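Local coordinates for tail spike protein gp49 (Pseudomonas phage LKA1, PDB 4RU4) that probably cleaves the O-specific polysaccharide of Pseudomonas as a trimeric phage tailspike lyase, degrading the host cell envelope during virus entry, at residues P69-S74 with Q90-D94; F20-G24 with I55-A59; D146-N152 with T195-V201. The contacts are given in a common frame with arbitrary orientation. Numbering follows the deposited sequence.

From the N terminus the three contacts follow one another in series; none nests in or crosses another. Contact 2 comes first, closing a loop of 30 residues that includes helix 38-44 and laying residues 20-24 on the first turn of helix 55-65. That helix leads directly into strand 70-72, which opens contact 1; here 15 residues, mostly strand, separate two parallel strands at the start of the beta-helix. The centres of contacts 1 and 2 lie about 13 Å apart, and Leu-60 and Ala-63 of the helix cover Ile-72 and Val-70. Contact 3, its centre about 34 Å from that of contact 1, pairs two antiparallel strands within the Ig-like region that projects from the beta-helix.

Contact 1 (P69-S74 with Q90-D94); sequences PVHIPS and QIAGD
Strands 70-72 and 89-93 run parallel, their short axes 4.5 Å apart at closest and inclined by 25°, with Val-70 opposite Ile-91 and His-71 opposite Ala-92. Three backbone hydrogen bonds alternate between them: Val-70 N to Gln-90 O (2.9 Å), Ala-92 N to Val-70 O (2.9 Å) and Ile-72 N to Ala-92 O (2.8 Å). Backbone hydrogen bonds also join the outer edges: Pro-69 and His-71 with Val-15, Ile-91 with Asp-207 and Ala-209, Gly-93 with Ala-209. Such in-register stacking of successive coils marks the right-handed beta-helix of the pectin lyase-like fold, here at its N-terminal end. Val-70, Ile-72 (m, t) and Ile-91 share one face, Ile-72 CD1 lying 3.7 Å from Ile-91 CG2; His-71 and Ala-92 occupy the other. Asp-94 (m) OD2 accepts from Ser-74 N at 3.2 Å. His-71 (t, chi2 69°) swings its ring to Asp-94, whose OD1 sits at the imidazole edge, 3.0 Å from His-71 CE1; water 1 donates to Asp-94 OD2 (3.1 Å) and lies 2.6 Å from His-71 NE2. Ser-98 OG serves both Ile-72 O and Asp-94 N. Ser-74 OG is hydrogen-bonded to Thr-97 OG1, Gln-90 NE2 to Thr-97 OG1 of a neighbouring subunit.

Contact 2 (F20-G24 with I55-A59); sequences FGAVG and IDWAA
An irregular stretch, residues 20-24, lies across the start of helix 55-65, running against its residue order: Phe-20 CA is 4.8 Å from Ala-59 CA, and Ala-22 CA is 4.6 Å from Asp-56 CA. One helical turn therefore spans the contact, closed by Ala-59 N to Ile-55 O at 2.8 Å. The principal bump is the methyl of Ala-59. It fits into the bend of the loop backbone, with Ala-59 CB 3.3 Å from Phe-20 O, 3.3 Å from Ala-22 N and 3.6 Å from Ala-22 CB. Gly-21 makes this bend with a positive phi (95°), at which a CB would jam against the preceding carbonyl oxygen. A turn earlier, Ile-55 (m, t) sets CG2 3.2 Å from Gly-21 O and 4.3 Å from Val-23 CG2. Phe-20 (m) touches Ala-59 through its CB, 4.1 Å from Ala-59 CB, while its ring leads on along the helix to Ala-62 and Ala-63. Helix 55-65 covers Val-70 and Ile-72, capping the N-terminal end of the beta-helix as in the pectin lyase-like fold; loop 20-24 closes over its first turn, and Tyr-77 touches Ala-22 and Asp-56.

Asp-56 (m) reaches two successive amides: Asp-56 OD1 accepts from Val-23 N at 2.8 Å and from Gly-24 N at 2.9 Å, with a weak bond from Gly-24 N to Asp-56 OD2 at 3.5 Å. Val-23 (phi -104°, psi -57°) turns the NH of Gly-24 to the same side as its own. Asp-56 OD2 also takes Gln-78 N, so one buried acid gathers backbone NH donors from loop and strand to meet its negative charge.

Contact 3 (D146-N152 with T195-V201); sequences DVFIIYN and TVAIYKV
Tyr-199 (m) lies beside Tyr-151 (t), with Tyr-199 CE2 4.2 Å from Tyr-151 CD2, on a sheet face shared with Ile-149 and Ala-197. This is an antiparallel strand pair of the Ig-like region: strands 147-151 and 197-201 meet at 155°, their axes 4.5 Å apart at closest. Two pairs are hydrogen-bonded: Tyr-151 N to Ala-197 O (2.9 Å) and Ala-197 N to Tyr-151 O (2.8 Å); Ile-149 N to Tyr-199 O (2.8 Å) and Tyr-199 N to Ile-149 O (3.0 Å). Ile-150/Ile-198 and Phe-148/Lys-200 are non-hydrogen-bonded pairs; on their face Phe-148 (p) sets CD1 3.6 Å from Ile-198 CG2. Val-201 N to Val-147 O (2.9 Å) extends the pairing, and water 3 bridges Val-147 N and Val-201 O. Lys-200, fully extended, bonds to Asn-141 O and forms a salt bridge, its NZ 3.6 Å from Asp-146 OD2; water 2 accepts from Lys-200 NZ at 2.7 Å and donates to Asp-146 OD2 at 2.6 Å, an oxygen that also takes Val-143 N.

Contact 1 (P69-S74 with Q90-D94)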
ATOM      1  N   PRO B  69      21.739  30.706   1.186  1.00 15.04           N
ATOM      2  CA  PRO B  69      21.780  29.309   0.750  1.00 12.87           C
ATOM      3  C   PRO B  69      23.120  29.026   0.085  1.00 14.64           C
ATOM      4  O   PRO B  69      23.655  29.881  -0.628  1.00 14.44           O
ATOM      5  CB  PRO B  69      20.632  29.213  -0.285  1.00 14.71           C
ATOM      6  CG  PRO B  69      19.709  30.318   0.069  1.00 15.10           C
ATOM      7  CD  PRO B  69      20.607  31.440   0.589  1.00 17.00           C
ATOM      8  N   VAL B  70      23.666  27.839   0.336  1.00 11.42           N
ATOM      9  CA  VAL B  70      24.978  27.472  -0.168  1.00 10.83           C
ATOM     10  C   VAL B  70      24.847  26.455  -1.290  1.00 13.17           C
ATOM     11  O   VAL B  70      24.177  25.434  -1.139  1.00 12.42           O
ATOM     12  CB  VAL B  70      25.848  26.895   0.966  1.00 12.02           C
ATOM     13  CG1 VAL B  70      27.228  26.450   0.451  1.00  8.67           C
ATOM     14  CG2 VAL B  70      25.987  27.948   2.075  1.00  9.59           C
ATOM     15  N   HIS B  71      25.479  26.745  -2.421  1.00  9.42           N
ATOM     16  CA  HIS B  71      25.564  25.781  -3.497  1.00 13.65           C
ATOM     17  C   HIS B  71      26.981  25.226  -3.555  1.00 16.41           C
ATOM     18  O   HIS B  71      27.944  25.985  -3.604  1.00 19.85           O
ATOM     19  CB  HIS B  71      25.214  26.399  -4.854  1.00 18.43           C
ATOM     20  CG  HIS B  71      25.408  25.441  -5.984  1.00 27.33           C
ATOM     21  ND1 HIS B  71      24.601  24.338  -6.167  1.00 29.17           N
ATOM     22  CD2 HIS B  71      26.353  25.380  -6.951  1.00 31.20           C
ATOM     23  CE1 HIS B  71      25.031  23.647  -7.209  1.00 29.09           C
ATOM     24  NE2 HIS B  71      26.092  24.259  -7.704  1.00 28.46           N
ATOM     25  N   ILE B  72      27.099  23.904  -3.541  1.00 12.98           N
ATOM     26  CA  ILE B  72      28.403  23.253  -3.557  1.00 13.72           C
ATOM     27  C   ILE B  72      28.600  22.596  -4.916  1.00 14.14           C
ATOM     28  O   ILE B  72      28.013  21.574  -5.197  1.00 13.51           O
ATOM     29  CB  ILE B  72      28.505  22.166  -2.457  1.00 14.01           C
ATOM     30  CG1 ILE B  72      28.276  22.776  -1.074  1.00 13.76           C
ATOM     31  CG2 ILE B  72      29.866  21.448  -2.512  1.00 15.27           C
ATOM     32  CD1 ILE B  72      28.564  21.808   0.080  1.00 16.16           C
ATOM     33  N   PRO B  73      29.456  23.187  -5.759  1.00 16.18           N
ATOM     34  CA  PRO B  73      29.818  22.630  -7.070  1.00 16.91           C
ATOM     35  C   PRO B  73      30.507  21.302  -6.880  1.00 13.78           C
ATOM     36  O   PRO B  73      31.081  21.130  -5.807  1.00 15.80           O
ATOM     37  CB  PRO B  73      30.858  23.634  -7.593  1.00 15.11           C
ATOM     38  CG  PRO B  73      30.559  24.891  -6.862  1.00 19.29           C
ATOM     39  CD  PRO B  73      30.160  24.443  -5.478  1.00 16.36           C
ATOM     40  N   SER B  74      30.481  20.423  -7.881  1.00 14.71           N
ATOM     41  CA  SER B  74      31.315  19.223  -7.915  1.00 14.99           C
ATOM     42  C   SER B  74      32.708  19.526  -7.430  1.00 15.39           C
ATOM     43  O   SER B  74      33.323  20.498  -7.855  1.00 16.26           O
ATOM     44  CB  SER B  74      31.446  18.654  -9.342  1.00 16.37           C
ATOM     45  OG  SER B  74      30.286  17.937  -9.687  1.00 24.81           O
ATOM     46  N   GLN B  90      21.159  25.582   4.750  1.00 12.74           N
ATOM     47  CA  GLN B  90      20.688  25.341   3.387  1.00 13.46           C
ATOM     48  C   GLN B  90      21.884  25.018   2.528  1.00 14.50           C
ATOM     49  O   GLN B  90      22.744  25.879   2.312  1.00 12.64           O
ATOM     50  CB  GLN B  90      19.995  26.586   2.843  1.00 11.46           C
ATOM     51  CG  GLN B  90      18.772  26.971   3.640  1.00 12.79           C
ATOM     52  CD  GLN B  90      18.233  28.296   3.170  1.00 14.81           C
ATOM     53  OE1 GLN B  90      18.793  29.342   3.486  1.00 16.01           O
ATOM     54  NE2 GLN B  90      17.173  28.259   2.386  1.00 12.22           N
ATOM     55  N   ILE B  91      21.961  23.769   2.071  1.00  9.87           N
ATOM     56  CA  ILE B  91      23.108  23.317   1.283  1.00 12.84           C
ATOM     57  C   ILE B  91      22.601  22.441   0.160  1.00 13.73           C
ATOM     58  O   ILE B  91      21.857  21.487   0.410  1.00 14.52           O
ATOM     59  CB  ILE B  91      24.084  22.478   2.145  1.00 14.73           C
ATOM     60  CG1 ILE B  91      24.830  23.367   3.123  1.00 18.20           C
ATOM     61  CG2 ILE B  91      25.078  21.676   1.250  1.00 16.20           C
ATOM     62  CD1 ILE B  91      25.394  22.589   4.264  1.00 23.10           C
ATOM     63  N   ALA B  92      22.971  22.779  -1.072  1.00 11.23           N
ATOM     64  CA  ALA B  92      22.618  21.969  -2.230  1.00 11.95           C
ATOM     65  C   ALA B  92      23.833  21.824  -3.152  1.00 14.17           C
ATOM     66  O   ALA B  92      24.555  22.799  -3.373  1.00 15.25           O
ATOM     67  CB  ALA B  92      21.442  22.602  -2.983  1.00 16.96           C
ATOM     68  N   GLY B  93      24.058  20.620  -3.678  1.00 10.15           N
ATOM     69  CA  GLY B  93      25.213  20.363  -4.528  1.00  9.52           C
ATOM     70  C   GLY B  93      24.787  19.925  -5.918  1.00 12.03           C
ATOM     71  O   GLY B  93      23.623  20.110  -6.292  1.00  8.36           O
ATOM     72  N   ASP B  94      25.715  19.336  -6.671  1.00  8.88           N
ATOM     73  CA  ASP B  94      25.423  18.919  -8.043  1.00 15.37           C
ATOM     74  C   ASP B  94      25.161  17.432  -8.109  1.00 17.02           C
ATOM     75  O   ASP B  94      25.208  16.830  -9.184  1.00 17.73           O
ATOM     76  CB  ASP B  94      26.603  19.244  -8.963  1.00 17.17           C
ATOM     77  CG  ASP B  94      26.738  20.722  -9.230  1.00 20.91           C
ATOM     78  OD1 ASP B  94      25.735  21.446  -9.088  1.00 22.87           O
ATOM     79  OD2 ASP B  94      27.855  21.167  -9.564  1.00 25.44           O
TER
HETATM   80  O   HOH W   1      27.366  24.244  -9.987  1.00 36.64           O

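Contact 2 (F20-G24 with I55-A59)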
ATOM      1  N   PHE B  20      34.375  31.730  -1.028  1.00 11.37           N
ATOM      2  CA  PHE B  20      34.985  31.903   0.274  1.00 12.67           C
ATOM      3  C   PHE B  20      36.357  31.246   0.327  1.00 16.20           C
ATOM      4  O   PHE B  20      36.905  31.014   1.416  1.00 14.73           O
ATOM      5  CB  PHE B  20      34.058  31.408   1.388  1.00 12.01           C
ATOM      6  CG  PHE B  20      32.820  32.246   1.548  1.00 14.71           C
ATOM      7  CD1 PHE B  20      31.709  32.012   0.763  1.00 12.55           C
ATOM      8  CD2 PHE B  20      32.787  33.309   2.452  1.00 18.42           C
ATOM      9  CE1 PHE B  20      30.560  32.799   0.879  1.00 15.26           C
ATOM     10  CE2 PHE B  20      31.630  34.116   2.572  1.00 18.54           C
ATOM     11  CZ  PHE B  20      30.525  33.848   1.788  1.00 18.12           C
ATOM     12  N   GLY B  21      36.915  30.940  -0.848  1.00 13.12           N
ATOM     13  CA  GLY B  21      38.291  30.476  -0.922  1.00 12.64           C
ATOM     14  C   GLY B  21      38.549  28.976  -0.957  1.00 14.46           C
ATOM     15  O   GLY B  21      39.696  28.563  -0.919  1.00 13.48           O
ATOM     16  N   ALA B  22      37.500  28.158  -1.057  1.00 15.08           N
ATOM     17  CA  ALA B  22      37.656  26.706  -1.113  1.00 12.90           C
ATOM     18  C   ALA B  22      38.549  26.248  -2.274  1.00 18.33           C
ATOM     19  O   ALA B  22      38.639  26.922  -3.321  1.00 16.66           O
ATOM     20  CB  ALA B  22      36.271  26.036  -1.244  1.00 10.14           C
ATOM     21  N   VAL B  23      39.169  25.081  -2.101  1.00 17.07           N
ATOM     22  CA  VAL B  23      39.905  24.445  -3.193  1.00 16.25           C
ATOM     23  C   VAL B  23      39.099  23.262  -3.764  1.00 16.51           C
ATOM     24  O   VAL B  23      38.800  23.225  -4.954  1.00 15.41           O
ATOM     25  CB  VAL B  23      41.285  23.951  -2.732  1.00 14.83           C
ATOM     26  CG1 VAL B  23      42.086  23.385  -3.924  1.00 14.94           C
ATOM     27  CG2 VAL B  23      42.045  25.081  -2.060  1.00 14.12           C
ATOM     28  N   GLY B  24      38.753  22.295  -2.911  1.00 12.79           N
ATOM     29  CA  GLY B  24      37.921  21.181  -3.335  1.00 13.04           C
ATOM     30  C   GLY B  24      38.534  20.277  -4.397  1.00 16.44           C
ATOM     31  O   GLY B  24      37.813  19.690  -5.217  1.00 16.65           O
ATOM     32  N   ILE B  55      41.472  24.660   4.555  1.00 10.64           N
ATOM     33  CA  ILE B  55      40.854  25.746   3.815  1.00 11.05           C
ATOM     34  C   ILE B  55      39.415  25.383   3.360  1.00  8.86           C
ATOM     35  O   ILE B  55      38.516  26.218   3.449  1.00  8.88           O
ATOM     36  CB  ILE B  55      41.757  26.160   2.618  1.00 11.93           C
ATOM     37  CG1 ILE B  55      42.995  26.915   3.143  1.00 12.09           C
ATOM     38  CG2 ILE B  55      40.967  26.993   1.585  1.00 12.40           C
ATOM     39  CD1 ILE B  55      44.190  26.988   2.153  1.00  9.16           C
ATOM     40  N   ASP B  56      39.191  24.140   2.919  1.00  8.78           N
ATOM     41  CA  ASP B  56      37.851  23.744   2.465  1.00  8.72           C
ATOM     42  C   ASP B  56      36.848  23.860   3.598  1.00  9.00           C
ATOM     43  O   ASP B  56      35.712  24.292   3.390  1.00  8.76           O
ATOM     44  CB  ASP B  56      37.827  22.307   1.931  1.00 13.05           C
ATOM     45  CG  ASP B  56      38.560  22.151   0.595  1.00 12.44           C
ATOM     46  OD1 ASP B  56      38.630  23.129  -0.181  1.00  8.80           O
ATOM     47  OD2 ASP B  56      39.069  21.037   0.337  1.00 13.36           O
ATOM     48  N   TRP B  57      37.263  23.467   4.801  1.00  8.63           N
ATOM     49  CA  TRP B  57      36.360  23.580   5.939  1.00  8.55           C
ATOM     50  C   TRP B  57      36.078  25.051   6.260  1.00  8.73           C
ATOM     51  O   TRP B  57      34.910  25.465   6.427  1.00  8.76           O
ATOM     52  CB  TRP B  57      36.907  22.863   7.187  1.00  8.48           C
ATOM     53  CG  TRP B  57      36.082  23.292   8.398  1.00  8.45           C
ATOM     54  CD1 TRP B  57      34.882  22.764   8.805  1.00  8.36           C
ATOM     55  CD2 TRP B  57      36.375  24.369   9.299  1.00 10.13           C
ATOM     56  NE1 TRP B  57      34.422  23.430   9.916  1.00  9.16           N
ATOM     57  CE2 TRP B  57      35.315  24.427  10.236  1.00 11.07           C
ATOM     58  CE3 TRP B  57      37.426  25.284   9.406  1.00 12.21           C
ATOM     59  CZ2 TRP B  57      35.282  25.357  11.247  1.00  8.48           C
ATOM     60  CZ3 TRP B  57      37.401  26.218  10.430  1.00 11.41           C
ATOM     61  CH2 TRP B  57      36.338  26.241  11.339  1.00 12.18           C
ATOM     62  N   ALA B  58      37.143  25.837   6.364  1.00 10.24           N
ATOM     63  CA  ALA B  58      37.000  27.263   6.649  1.00 11.04           C
ATOM     64  C   ALA B  58      36.069  27.936   5.620  1.00  9.35           C
ATOM     65  O   ALA B  58      35.172  28.703   5.983  1.00  9.80           O
ATOM     66  CB  ALA B  58      38.395  27.958   6.699  1.00  8.89           C
ATOM     67  N   ALA B  59      36.259  27.617   4.343  1.00 10.79           N
ATOM     68  CA  ALA B  59      35.422  28.187   3.285  1.00 12.94           C
ATOM     69  C   ALA B  59      33.949  27.753   3.376  1.00 13.03           C
ATOM     70  O   ALA B  59      33.032  28.575   3.228  1.00  9.61           O
ATOM     71  CB  ALA B  59      36.006  27.857   1.884  1.00  8.97           C
TER

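Contact 3 (D146-N152 with T195-V201)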
ATOM      1  N   ASP B 146       2.504  27.533  14.487  1.00 10.61           N
ATOM      2  CA  ASP B 146       3.662  27.325  15.357  1.00 10.63           C
ATOM      3  C   ASP B 146       3.651  25.896  15.904  1.00 10.14           C
ATOM      4  O   ASP B 146       2.610  25.248  15.937  1.00  9.47           O
ATOM      5  CB  ASP B 146       3.700  28.324  16.530  1.00  8.64           C
ATOM      6  CG  ASP B 146       4.224  29.712  16.137  1.00 13.92           C
ATOM      7  OD1 ASP B 146       4.707  29.914  15.003  1.00 15.63           O
ATOM      8  OD2 ASP B 146       4.173  30.611  16.999  1.00 15.83           O
ATOM      9  N   VAL B 147       4.813  25.418  16.339  1.00  9.42           N
ATOM     10  CA  VAL B 147       4.949  24.053  16.877  1.00  6.57           C
ATOM     11  C   VAL B 147       5.521  24.083  18.275  1.00  9.46           C
ATOM     12  O   VAL B 147       6.479  24.816  18.554  1.00 11.39           O
ATOM     13  CB  VAL B 147       5.834  23.176  15.954  1.00  6.87           C
ATOM     14  CG1 VAL B 147       6.120  21.794  16.571  1.00  6.66           C
ATOM     15  CG2 VAL B 147       5.154  23.047  14.588  1.00  6.15           C
ATOM     16  N   PHE B 148       4.907  23.327  19.173  1.00  7.99           N
ATOM     17  CA  PHE B 148       5.450  23.205  20.517  1.00  9.69           C
ATOM     18  C   PHE B 148       5.455  21.764  20.978  1.00 11.89           C
ATOM     19  O   PHE B 148       4.739  20.923  20.421  1.00  8.76           O
ATOM     20  CB  PHE B 148       4.735  24.134  21.515  1.00 11.67           C
ATOM     21  CG  PHE B 148       3.256  23.822  21.740  1.00 11.44           C
ATOM     22  CD1 PHE B 148       2.867  22.932  22.726  1.00  9.38           C
ATOM     23  CD2 PHE B 148       2.267  24.494  21.018  1.00 12.65           C
ATOM     24  CE1 PHE B 148       1.538  22.677  22.971  1.00 11.15           C
ATOM     25  CE2 PHE B 148       0.926  24.236  21.242  1.00  9.25           C
ATOM     26  CZ  PHE B 148       0.558  23.328  22.231  1.00 11.53           C
ATOM     27  N   ILE B 149       6.282  21.500  21.983  1.00 10.05           N
ATOM     28  CA  ILE B 149       6.402  20.187  22.587  1.00  7.57           C
ATOM     29  C   ILE B 149       5.918  20.247  24.031  1.00  9.90           C
ATOM     30  O   ILE B 149       6.366  21.089  24.825  1.00  8.55           O
ATOM     31  CB  ILE B 149       7.878  19.740  22.639  1.00  6.58           C
ATOM     32  CG1 ILE B 149       8.426  19.529  21.232  1.00  6.36           C
ATOM     33  CG2 ILE B 149       8.008  18.427  23.460  1.00  6.50           C
ATOM     34  CD1 ILE B 149       9.963  19.410  21.187  1.00  9.74           C
ATOM     35  N   ILE B 150       4.977  19.371  24.363  1.00  8.48           N
ATOM     36  CA  ILE B 150       4.656  19.107  25.758  1.00  9.43           C
ATOM     37  C   ILE B 150       5.625  18.027  26.217  1.00 11.06           C
ATOM     38  O   ILE B 150       5.749  16.996  25.547  1.00  7.88           O
ATOM     39  CB  ILE B 150       3.224  18.576  25.864  1.00  9.06           C
ATOM     40  CG1 ILE B 150       2.242  19.615  25.282  1.00 11.40           C
ATOM     41  CG2 ILE B 150       2.893  18.154  27.317  1.00  7.91           C
ATOM     42  CD1 ILE B 150       0.787  19.129  25.190  1.00  7.00           C
ATOM     43  N   TYR B 151       6.319  18.251  27.338  1.00 12.12           N
ATOM     44  CA  TYR B 151       7.343  17.307  27.800  1.00 10.33           C
ATOM     45  C   TYR B 151       7.196  16.982  29.271  1.00  9.98           C
ATOM     46  O   TYR B 151       7.079  17.882  30.101  1.00  7.90           O
ATOM     47  CB  TYR B 151       8.731  17.902  27.564  1.00 12.90           C
ATOM     48  CG  TYR B 151       9.882  17.137  28.184  1.00 12.36           C
ATOM     49  CD1 TYR B 151      10.171  15.833  27.778  1.00  8.65           C
ATOM     50  CD2 TYR B 151      10.712  17.739  29.132  1.00 10.57           C
ATOM     51  CE1 TYR B 151      11.223  15.125  28.335  1.00  8.75           C
ATOM     52  CE2 TYR B 151      11.790  17.045  29.688  1.00 12.47           C
ATOM     53  CZ  TYR B 151      12.039  15.747  29.283  1.00 13.69           C
ATOM     54  OH  TYR B 151      13.084  15.048  29.816  1.00 11.68           O
ATOM     55  N   ASN B 152       7.223  15.695  29.586  1.00 10.53           N
ATOM     56  CA  ASN B 152       7.220  15.239  30.973  1.00 11.55           C
ATOM     57  C   ASN B 152       8.623  14.766  31.367  1.00 11.03           C
ATOM     58  O   ASN B 152       9.076  13.726  30.896  1.00 12.24           O
ATOM     59  CB  ASN B 152       6.207  14.111  31.137  1.00 11.65           C
ATOM     60  CG  ASN B 152       6.031  13.697  32.595  1.00 11.95           C
ATOM     61  OD1 ASN B 152       6.920  13.912  33.413  1.00  9.16           O
ATOM     62  ND2 ASN B 152       4.881  13.105  32.919  1.00 11.34           N
ATOM     63  N   THR B 195       2.960  18.299  35.909  1.00 11.95           N
ATOM     64  CA  THR B 195       4.099  17.433  35.611  1.00 12.08           C
ATOM     65  C   THR B 195       4.798  17.692  34.269  1.00 15.32           C
ATOM     66  O   THR B 195       5.773  16.998  33.941  1.00 19.26           O
ATOM     67  CB  THR B 195       3.667  15.981  35.597  1.00 16.07           C
ATOM     68  OG1 THR B 195       2.746  15.796  34.514  1.00 17.29           O
ATOM     69  CG2 THR B 195       2.976  15.632  36.888  1.00 15.04           C
ATOM     70  N   VAL B 196       4.316  18.654  33.482  1.00 11.09           N
ATOM     71  CA  VAL B 196       4.897  18.867  32.152  1.00 12.03           C
ATOM     72  C   VAL B 196       5.494  20.268  32.005  1.00 16.42           C
ATOM     73  O   VAL B 196       5.033  21.221  32.645  1.00 15.52           O
ATOM     74  CB  VAL B 196       3.881  18.582  31.002  1.00 11.13           C
ATOM     75  CG1 VAL B 196       3.652  17.069  30.828  1.00  9.37           C
ATOM     76  CG2 VAL B 196       2.536  19.272  31.258  1.00  7.90           C
ATOM     77  N   ALA B 197       6.541  20.368  31.189  1.00 12.75           N
ATOM     78  CA  ALA B 197       7.113  21.641  30.784  1.00 11.63           C
ATOM     79  C   ALA B 197       6.870  21.760  29.284  1.00 12.75           C
ATOM     80  O   ALA B 197       6.987  20.772  28.556  1.00 10.76           O
ATOM     81  CB  ALA B 197       8.610  21.664  31.056  1.00 11.00           C
ATOM     82  N   ILE B 198       6.536  22.967  28.836  1.00 11.13           N
ATOM     83  CA  ILE B 198       6.137  23.208  27.453  1.00  9.49           C
ATOM     84  C   ILE B 198       7.212  24.077  26.787  1.00 12.28           C
ATOM     85  O   ILE B 198       7.745  25.005  27.403  1.00 13.82           O
ATOM     86  CB  ILE B 198       4.755  23.943  27.370  1.00  9.95           C
ATOM     87  CG1 ILE B 198       3.792  23.445  28.456  1.00  8.64           C
ATOM     88  CG2 ILE B 198       4.122  23.819  25.949  1.00  7.75           C
ATOM     89  CD1 ILE B 198       3.548  21.877  28.443  1.00  7.83           C
ATOM     90  N   TYR B 199       7.520  23.775  25.528  1.00 10.43           N
ATOM     91  CA  TYR B 199       8.598  24.423  24.801  1.00  9.04           C
ATOM     92  C   TYR B 199       8.171  24.673  23.383  1.00 10.16           C
ATOM     93  O   TYR B 199       7.688  23.753  22.711  1.00 11.91           O
ATOM     94  CB  TYR B 199       9.802  23.476  24.721  1.00  9.37           C
ATOM     95  CG  TYR B 199      10.406  23.171  26.070  1.00 11.94           C
ATOM     96  CD1 TYR B 199      11.322  24.050  26.648  1.00 11.72           C
ATOM     97  CD2 TYR B 199      10.058  22.021  26.765  1.00 11.96           C
ATOM     98  CE1 TYR B 199      11.884  23.786  27.875  1.00 14.92           C
ATOM     99  CE2 TYR B 199      10.618  21.743  28.008  1.00 17.84           C
ATOM    100  CZ  TYR B 199      11.531  22.635  28.556  1.00 15.77           C
ATOM    101  OH  TYR B 199      12.098  22.370  29.777  1.00 16.80           O
ATOM    102  N   LYS B 200       8.420  25.893  22.915  1.00 12.02           N
ATOM    103  CA  LYS B 200       8.215  26.256  21.532  1.00 11.94           C
ATOM    104  C   LYS B 200       9.401  25.750  20.726  1.00 12.28           C
ATOM    105  O   LYS B 200      10.560  25.858  21.165  1.00 10.07           O
ATOM    106  CB  LYS B 200       8.154  27.784  21.391  1.00 10.62           C
ATOM    107  CG  LYS B 200       7.739  28.258  19.993  1.00 14.07           C
ATOM    108  CD  LYS B 200       7.520  29.779  20.004  1.00 14.11           C
ATOM    109  CE  LYS B 200       7.249  30.339  18.616  1.00 14.80           C
ATOM    110  NZ  LYS B 200       7.053  31.839  18.676  1.00 17.96           N
ATOM    111  N   VAL B 201       9.140  25.220  19.536  1.00 11.76           N
ATOM    112  CA  VAL B 201      10.255  24.809  18.694  1.00  9.66           C
ATOM    113  C   VAL B 201      10.589  25.946  17.745  1.00 10.93           C
ATOM    114  O   VAL B 201       9.795  26.288  16.869  1.00 12.18           O
ATOM    115  CB  VAL B 201       9.958  23.508  17.929  1.00  8.75           C
ATOM    116  CG1 VAL B 201      11.162  23.103  17.103  1.00  8.01           C
ATOM    117  CG2 VAL B 201       9.589  22.416  18.912  1.00  8.36           C
TER
HETATM  118  O   HOH W   2       5.426  32.851  16.713  1.00 18.01           O
HETATM  119  O   HOH W   3       7.161  27.162  16.083  1.00 12.52           O